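Local coordinates for protein uncharacterized RNA methyltransferase pyrab10780 (Pyrococcus abyssi, PDB 2JJQ) that methylates C5 of uridine 54 in tRNA, using S-adenosyl-L-methionine as the methyl donor and releasing S-adenosyl-L-homocysteine, at residues Lys68-Val77 against Cys90-Glu102. Numbering follows the deposited sequence.
Sequences KLVRSSPLRV and CTLQHLNYDYQLE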
ATOM      1  N   LYS A  68       1.166 -15.603 -28.213  1.00 38.13           N
ATOM      2  CA  LYS A  68       0.984 -14.628 -29.275  1.00 37.75           C
ATOM      3  C   LYS A  68      -0.404 -14.002 -29.147  1.00 35.95           C
ATOM      4  O   LYS A  68      -1.411 -14.697 -29.089  1.00 35.55           O
ATOM      5  CB  LYS A  68       1.161 -15.302 -30.640  1.00 38.19           C
ATOM      6  CG  LYS A  68       1.140 -14.363 -31.874  1.00 41.68           C
ATOM      7  CD  LYS A  68       1.366 -15.205 -33.161  1.00 46.75           C
ATOM      8  CE  LYS A  68       0.938 -14.502 -34.461  1.00 47.87           C
ATOM      9  NZ  LYS A  68       1.599 -13.205 -34.724  1.00 50.65           N
ATOM     10  N   LEU A  69      -0.449 -12.687 -29.116  1.00 35.17           N
ATOM     11  CA  LEU A  69      -1.737 -11.987 -29.143  1.00 34.39           C
ATOM     12  C   LEU A  69      -2.218 -11.843 -30.585  1.00 34.42           C
ATOM     13  O   LEU A  69      -1.682 -11.021 -31.333  1.00 35.28           O
ATOM     14  CB  LEU A  69      -1.613 -10.610 -28.475  1.00 34.26           C
ATOM     15  CG  LEU A  69      -2.858  -9.736 -28.256  1.00 32.75           C
ATOM     16  CD1 LEU A  69      -3.962 -10.402 -27.432  1.00 30.44           C
ATOM     17  CD2 LEU A  69      -2.410  -8.468 -27.569  1.00 32.68           C
ATOM     18  N   VAL A  70      -3.213 -12.627 -30.982  1.00 33.42           N
ATOM     19  CA  VAL A  70      -3.765 -12.544 -32.355  1.00 33.02           C
ATOM     20  C   VAL A  70      -4.814 -11.428 -32.532  1.00 33.26           C
ATOM     21  O   VAL A  70      -4.853 -10.728 -33.568  1.00 33.26           O
ATOM     22  CB  VAL A  70      -4.396 -13.885 -32.781  1.00 33.02           C
ATOM     23  CG1 VAL A  70      -4.950 -13.779 -34.180  1.00 32.25           C
ATOM     24  CG2 VAL A  70      -3.363 -15.020 -32.672  1.00 32.30           C
ATOM     25  N   ARG A  71      -5.685 -11.285 -31.531  1.00 31.46           N
ATOM     26  CA  ARG A  71      -6.691 -10.222 -31.508  1.00 30.81           C
ATOM     27  C   ARG A  71      -6.755  -9.632 -30.092  1.00 28.89           C
ATOM     28  O   ARG A  71      -6.757 -10.369 -29.103  1.00 28.11           O
ATOM     29  CB  ARG A  71      -8.075 -10.732 -31.926  1.00 31.58           C
ATOM     30  CG  ARG A  71      -8.288 -10.776 -33.436  1.00 36.76           C
ATOM     31  CD  ARG A  71      -9.775 -10.841 -33.853  1.00 45.14           C
ATOM     32  NE  ARG A  71      -9.898 -10.760 -35.318  1.00 50.79           N
ATOM     33  CZ  ARG A  71     -10.957 -11.158 -36.029  1.00 53.91           C
ATOM     34  NH1 ARG A  71     -12.028 -11.680 -35.430  1.00 54.30           N
ATOM     35  NH2 ARG A  71     -10.940 -11.043 -37.357  1.00 55.49           N
ATOM     36  N   SER A  72      -6.724  -8.312 -30.013  1.00 27.65           N
ATOM     37  CA  SER A  72      -6.744  -7.596 -28.720  1.00 26.21           C
ATOM     38  C   SER A  72      -8.153  -7.396 -28.198  1.00 23.66           C
ATOM     39  O   SER A  72      -9.045  -6.972 -28.921  1.00 23.07           O
ATOM     40  CB  SER A  72      -6.083  -6.207 -28.831  1.00 27.13           C
ATOM     41  OG  SER A  72      -4.680  -6.301 -28.892  1.00 32.30           O
ATOM     42  N   SER A  73      -8.344  -7.671 -26.910  1.00 21.18           N
ATOM     43  CA  SER A  73      -9.607  -7.478 -26.264  1.00 19.66           C
ATOM     44  C   SER A  73      -9.897  -5.992 -26.252  1.00 18.82           C
ATOM     45  O   SER A  73      -8.976  -5.198 -26.060  1.00 18.39           O
ATOM     46  CB  SER A  73      -9.498  -7.873 -24.783  1.00 19.67           C
ATOM     47  OG  SER A  73     -10.656  -7.476 -24.059  1.00 21.19           O
ATOM     48  N   PRO A  74     -11.196  -5.632 -26.360  1.00 18.79           N
ATOM     49  CA  PRO A  74     -11.636  -4.247 -26.240  1.00 18.67           C
ATOM     50  C   PRO A  74     -11.514  -3.799 -24.756  1.00 19.02           C
ATOM     51  O   PRO A  74     -11.627  -2.611 -24.474  1.00 21.42           O
ATOM     52  CB  PRO A  74     -13.096  -4.315 -26.653  1.00 18.92           C
ATOM     53  CG  PRO A  74     -13.528  -5.708 -26.204  1.00 21.29           C
ATOM     54  CD  PRO A  74     -12.327  -6.554 -26.525  1.00 18.10           C
ATOM     55  N   LEU A  75     -11.238  -4.721 -23.826  1.00 17.91           N
ATOM     56  CA  LEU A  75     -11.029  -4.312 -22.416  1.00 17.19           C
ATOM     57  C   LEU A  75      -9.630  -3.758 -22.173  1.00 17.04           C
ATOM     58  O   LEU A  75      -9.332  -3.281 -21.057  1.00 17.56           O
ATOM     59  CB  LEU A  75     -11.289  -5.501 -21.485  1.00 17.40           C
ATOM     60  CG  LEU A  75     -12.674  -6.131 -21.607  1.00 18.28           C
ATOM     61  CD1 LEU A  75     -12.807  -7.219 -20.610  1.00 24.30           C
ATOM     62  CD2 LEU A  75     -13.715  -5.080 -21.371  1.00 23.39           C
ATOM     63  N   ARG A  76      -8.749  -3.842 -23.175  1.00 17.25           N
ATOM     64  CA  ARG A  76      -7.364  -3.416 -23.020  1.00 17.97           C
ATOM     65  C   ARG A  76      -7.281  -1.896 -23.223  1.00 19.09           C
ATOM     66  O   ARG A  76      -8.148  -1.301 -23.878  1.00 19.19           O
ATOM     67  CB  ARG A  76      -6.475  -4.107 -24.062  1.00 19.05           C
ATOM     68  CG  ARG A  76      -6.244  -5.580 -23.757  1.00 19.62           C
ATOM     69  CD  ARG A  76      -5.265  -6.347 -24.761  1.00 24.98           C
ATOM     70  NE  ARG A  76      -3.955  -6.095 -24.235  1.00 32.43           N
ATOM     71  CZ  ARG A  76      -3.176  -6.961 -23.611  1.00 26.45           C
ATOM     72  NH1 ARG A  76      -3.465  -8.270 -23.505  1.00 26.30           N
ATOM     73  NH2 ARG A  76      -2.049  -6.497 -23.162  1.00 30.03           N
ATOM     74  N   VAL A  77      -6.248  -1.292 -22.672  1.00 20.11           N
ATOM     75  CA  VAL A  77      -6.035   0.119 -22.901  1.00 21.45           C
ATOM     76  C   VAL A  77      -5.591   0.305 -24.343  1.00 22.32           C
ATOM     77  O   VAL A  77      -5.378   1.462 -24.724  1.00 26.22           O
ATOM     78  CB  VAL A  77      -5.024   0.709 -21.947  1.00 20.91           C
ATOM     79  CG1 VAL A  77      -5.616   0.820 -20.536  1.00 21.22           C
ATOM     80  CG2 VAL A  77      -3.713  -0.127 -21.991  1.00 23.60           C
ATOM     81  N   CYS A  90       2.048  -3.561 -11.011  1.00 33.44           N
ATOM     82  CA  CYS A  90       0.863  -3.116 -11.767  1.00 30.84           C
ATOM     83  C   CYS A  90       0.348  -4.139 -12.795  1.00 28.45           C
ATOM     84  O   CYS A  90       0.226  -3.874 -14.008  1.00 28.49           O
ATOM     85  CB  CYS A  90       1.158  -1.788 -12.437  1.00 31.11           C
ATOM     86  SG  CYS A  90       1.426  -0.489 -11.197  1.00 32.77           S
ATOM     87  N   THR A  91       0.012  -5.298 -12.294  1.00 24.66           N
ATOM     88  CA  THR A  91      -0.311  -6.404 -13.164  1.00 23.63           C
ATOM     89  C   THR A  91      -1.618  -6.273 -13.940  1.00 21.38           C
ATOM     90  O   THR A  91      -1.920  -7.097 -14.815  1.00 20.95           O
ATOM     91  CB  THR A  91      -0.291  -7.644 -12.348  1.00 24.28           C
ATOM     92  OG1 THR A  91      -1.082  -7.397 -11.187  1.00 25.40           O
ATOM     93  CG2 THR A  91       1.193  -7.891 -11.930  1.00 24.18           C
ATOM     94  N   LEU A  92      -2.401  -5.241 -13.633  1.00 18.58           N
ATOM     95  CA  LEU A  92      -3.644  -5.014 -14.426  1.00 17.03           C
ATOM     96  C   LEU A  92      -3.570  -3.733 -15.246  1.00 14.92           C
ATOM     97  O   LEU A  92      -4.595  -3.274 -15.731  1.00 14.35           O
ATOM     98  CB  LEU A  92      -4.896  -4.945 -13.551  1.00 16.07           C
ATOM     99  CG  LEU A  92      -5.252  -6.129 -12.624  1.00 17.69           C
ATOM    100  CD1 LEU A  92      -6.509  -5.837 -11.835  1.00 16.51           C
ATOM    101  CD2 LEU A  92      -5.303  -7.459 -13.362  1.00 22.34           C
ATOM    102  N   GLN A  93      -2.382  -3.143 -15.381  1.00 16.34           N
ATOM    103  CA  GLN A  93      -2.249  -1.817 -16.028  1.00 17.70           C
ATOM    104  C   GLN A  93      -2.603  -1.810 -17.491  1.00 17.26           C
ATOM    105  O   GLN A  93      -2.801  -0.750 -18.077  1.00 18.44           O
ATOM    106  CB  GLN A  93      -0.821  -1.269 -15.908  1.00 17.86           C
ATOM    107  CG  GLN A  93      -0.834   0.255 -15.964  1.00 25.92           C
ATOM    108  CD  GLN A  93       0.560   0.934 -15.743  1.00 36.27           C
ATOM    109  OE1 GLN A  93       1.165   0.836 -14.669  1.00 38.49           O
ATOM    110  NE2 GLN A  93       1.023   1.666 -16.758  1.00 38.87           N
ATOM    111  N   HIS A  94      -2.661  -2.991 -18.084  1.00 16.09           N
ATOM    112  CA  HIS A  94      -2.985  -3.133 -19.537  1.00 16.27           C
ATOM    113  C   HIS A  94      -4.500  -3.098 -19.759  1.00 16.30           C
ATOM    114  O   HIS A  94      -4.973  -3.182 -20.911  1.00 16.40           O
ATOM    115  CB  HIS A  94      -2.432  -4.448 -20.036  1.00 16.09           C
ATOM    116  CG  HIS A  94      -2.995  -5.640 -19.300  1.00 16.88           C
ATOM    117  ND1 HIS A  94      -2.741  -5.885 -17.966  1.00 18.40           N
ATOM    118  CD2 HIS A  94      -3.796  -6.647 -19.714  1.00 15.69           C
ATOM    119  CE1 HIS A  94      -3.383  -6.973 -17.580  1.00 15.96           C
ATOM    120  NE2 HIS A  94      -4.014  -7.470 -18.628  1.00 17.87           N
ATOM    121  N   LEU A  95      -5.253  -2.988 -18.663  1.00 15.18           N
ATOM    122  CA  LEU A  95      -6.755  -3.025 -18.713  1.00 13.94           C
ATOM    123  C   LEU A  95      -7.386  -1.665 -18.462  1.00 14.57           C
ATOM    124  O   LEU A  95      -6.962  -0.948 -17.555  1.00 14.91           O
ATOM    125  CB  LEU A  95      -7.294  -3.988 -17.663  1.00 13.56           C
ATOM    126  CG  LEU A  95      -6.806  -5.437 -17.758  1.00 13.38           C
ATOM    127  CD1 LEU A  95      -7.391  -6.147 -16.548  1.00 18.43           C
ATOM    128  CD2 LEU A  95      -7.211  -6.095 -19.074  1.00 14.83           C
ATOM    129  N   ASN A  96      -8.435  -1.336 -19.209  1.00 13.14           N
ATOM    130  CA  ASN A  96      -9.207  -0.109 -18.969  1.00 12.91           C
ATOM    131  C   ASN A  96      -9.668  -0.111 -17.527  1.00 13.17           C
ATOM    132  O   ASN A  96     -10.022  -1.169 -16.957  1.00 10.62           O
ATOM    133  CB  ASN A  96     -10.481  -0.122 -19.794  1.00 13.48           C
ATOM    134  CG  ASN A  96     -10.217   0.134 -21.249  1.00 13.99           C
ATOM    135  OD1 ASN A  96      -9.297   0.870 -21.629  1.00 17.56           O
ATOM    136  ND2 ASN A  96     -11.066  -0.453 -22.084  1.00 18.75           N
ATOM    137  N   TYR A  97      -9.703   1.083 -16.963  1.00 13.10           N
ATOM    138  CA  TYR A  97      -9.987   1.185 -15.510  1.00 14.48           C
ATOM    139  C   TYR A  97     -11.366   0.664 -15.139  1.00 14.60           C
ATOM    140  O   TYR A  97     -11.564  -0.044 -14.120  1.00 13.58           O
ATOM    141  CB  TYR A  97      -9.751   2.622 -15.018  1.00 15.72           C
ATOM    142  CG  TYR A  97      -9.828   2.692 -13.512  1.00 11.50           C
ATOM    143  CD1 TYR A  97      -8.948   1.955 -12.741  1.00 13.48           C
ATOM    144  CD2 TYR A  97     -10.754   3.529 -12.877  1.00 13.83           C
ATOM    145  CE1 TYR A  97      -8.985   2.027 -11.332  1.00 13.36           C
ATOM    146  CE2 TYR A  97     -10.808   3.581 -11.477  1.00 14.53           C
ATOM    147  CZ  TYR A  97      -9.923   2.825 -10.723  1.00 12.89           C
ATOM    148  OH  TYR A  97     -10.015   2.846  -9.325  1.00 12.47           O
ATOM    149  N   ASP A  98     -12.354   0.927 -16.005  1.00 14.02           N
ATOM    150  CA  ASP A  98     -13.694   0.442 -15.669  1.00 13.66           C
ATOM    151  C   ASP A  98     -13.706  -1.085 -15.600  1.00 14.53           C
ATOM    152  O   ASP A  98     -14.474  -1.679 -14.820  1.00 15.12           O
ATOM    153  CB  ASP A  98     -14.745   0.972 -16.647  1.00 16.04           C
ATOM    154  CG  ASP A  98     -14.697   0.273 -17.987  1.00 17.65           C
ATOM    155  OD1 ASP A  98     -13.606   0.117 -18.531  1.00 19.58           O
ATOM    156  OD2 ASP A  98     -15.756  -0.135 -18.534  1.00 22.40           O
ATOM    157  N   TYR A  99     -12.886  -1.726 -16.420  1.00 13.06           N
ATOM    158  CA  TYR A  99     -12.847  -3.189 -16.367  1.00 13.76           C
ATOM    159  C   TYR A  99     -12.104  -3.640 -15.116  1.00 13.16           C
ATOM    160  O   TYR A  99     -12.471  -4.646 -14.504  1.00 13.96           O
ATOM    161  CB  TYR A  99     -12.269  -3.867 -17.617  1.00 13.68           C
ATOM    162  CG  TYR A  99     -12.410  -5.363 -17.450  1.00 14.30           C
ATOM    163  CD1 TYR A  99     -13.668  -5.953 -17.432  1.00 16.89           C
ATOM    164  CD2 TYR A  99     -11.323  -6.156 -17.160  1.00 16.95           C
ATOM    165  CE1 TYR A  99     -13.826  -7.283 -17.183  1.00 17.85           C
ATOM    166  CE2 TYR A  99     -11.489  -7.544 -16.915  1.00 16.71           C
ATOM    167  CZ  TYR A  99     -12.741  -8.071 -16.919  1.00 19.89           C
ATOM    168  OH  TYR A  99     -12.994  -9.430 -16.687  1.00 24.26           O
ATOM    169  N   GLN A 100     -11.020  -2.946 -14.766  1.00 11.25           N
ATOM    170  CA  GLN A 100     -10.378  -3.289 -13.472  1.00 12.36           C
ATOM    171  C   GLN A 100     -11.448  -3.315 -12.380  1.00 12.35           C
ATOM    172  O   GLN A 100     -11.427  -4.204 -11.551  1.00 13.44           O
ATOM    173  CB  GLN A 100      -9.298  -2.251 -13.126  1.00 12.23           C
ATOM    174  CG  GLN A 100      -8.087  -2.360 -14.050  1.00 12.27           C
ATOM    175  CD  GLN A 100      -7.018  -1.386 -13.631  1.00 12.70           C
ATOM    176  OE1 GLN A 100      -6.865  -1.118 -12.438  1.00 12.86           O
ATOM    177  NE2 GLN A 100      -6.323  -0.799 -14.600  1.00 13.79           N
ATOM    178  N   LEU A 101     -12.335  -2.316 -12.326  1.00 12.76           N
ATOM    179  CA  LEU A 101     -13.323  -2.270 -11.244  1.00 13.16           C
ATOM    180  C   LEU A 101     -14.342  -3.415 -11.345  1.00 14.46           C
ATOM    181  O   LEU A 101     -14.780  -3.969 -10.344  1.00 13.95           O
ATOM    182  CB  LEU A 101     -14.067  -0.913 -11.265  1.00 14.24           C
ATOM    183  CG  LEU A 101     -13.168   0.278 -11.013  1.00 15.36           C
ATOM    184  CD1 LEU A 101     -14.082   1.606 -11.224  1.00 19.60           C
ATOM    185  CD2 LEU A 101     -12.533   0.224  -9.636  1.00 18.22           C
ATOM    186  N   GLU A 102     -14.696  -3.786 -12.576  1.00 13.48           N
ATOM    187  CA  GLU A 102     -15.614  -4.896 -12.804  1.00 14.33           C
ATOM    188  C   GLU A 102     -14.965  -6.208 -12.312  1.00 13.16           C
ATOM    189  O   GLU A 102     -15.617  -7.019 -11.666  1.00 13.93           O
ATOM    190  CB  GLU A 102     -15.945  -4.971 -14.306  1.00 16.34           C
ATOM    191  CG  GLU A 102     -16.809  -6.157 -14.667  1.00 22.40           C
ATOM    192  CD  GLU A 102     -17.135  -6.227 -16.165  1.00 33.52           C
ATOM    193  OE1 GLU A 102     -17.449  -5.180 -16.780  1.00 39.35           O
ATOM    194  OE2 GLU A 102     -17.111  -7.349 -16.723  1.00 38.66           O
TER
HETATM  195  O   HOH W   1      -2.985  -3.471 -23.430  1.00 25.62           O
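With CG turned anti to its carbonyl carbon (chi1 -57°), Leu75 reaches Tyr99, whose ring projects from the first turn of the helix. Leu75 CD1 rests over the middle of that ring, 3.5 Å from its centroid, in a CH-pi contact; the branched leucine end can set one methyl flat on an aromatic face. Beside it the backbones form a single beta bridge between Arg76 and Leu95. Asn96 N bonds to Leu75 O at 2.8 Å and Val77 N to His94 O at 2.9 Å. A water accepting from Arg76 NE also donates to His94 O, giving that oxygen a second partner.

The Arg76 side chain bends at chi3 (86°), laying one guanidinium face over His94 CD2, with the two planes 47° apart; Leu69 CD2 lies against the opposite face. Arginine suits this place because its long chain lets the guanidinium lie on His94 while Arg76 NH1 forms a salt bridge with Asp48. His94 NE2 bonds to Ser44 O, so both groups are tied to the N-terminal domain. Ser73 OG accepts from Leu75 N at 2.8 Å, an ST turn at the start of the type I turn from Ser73 to Arg76. An isolated beta bridge flanked by side-chain packing thus joins the chain that follows strand 62-69 of the TRAM-like domain to the loop between Cys90, a probable [4Fe-4S] ligand by analogy with relatives, and helix 97-112.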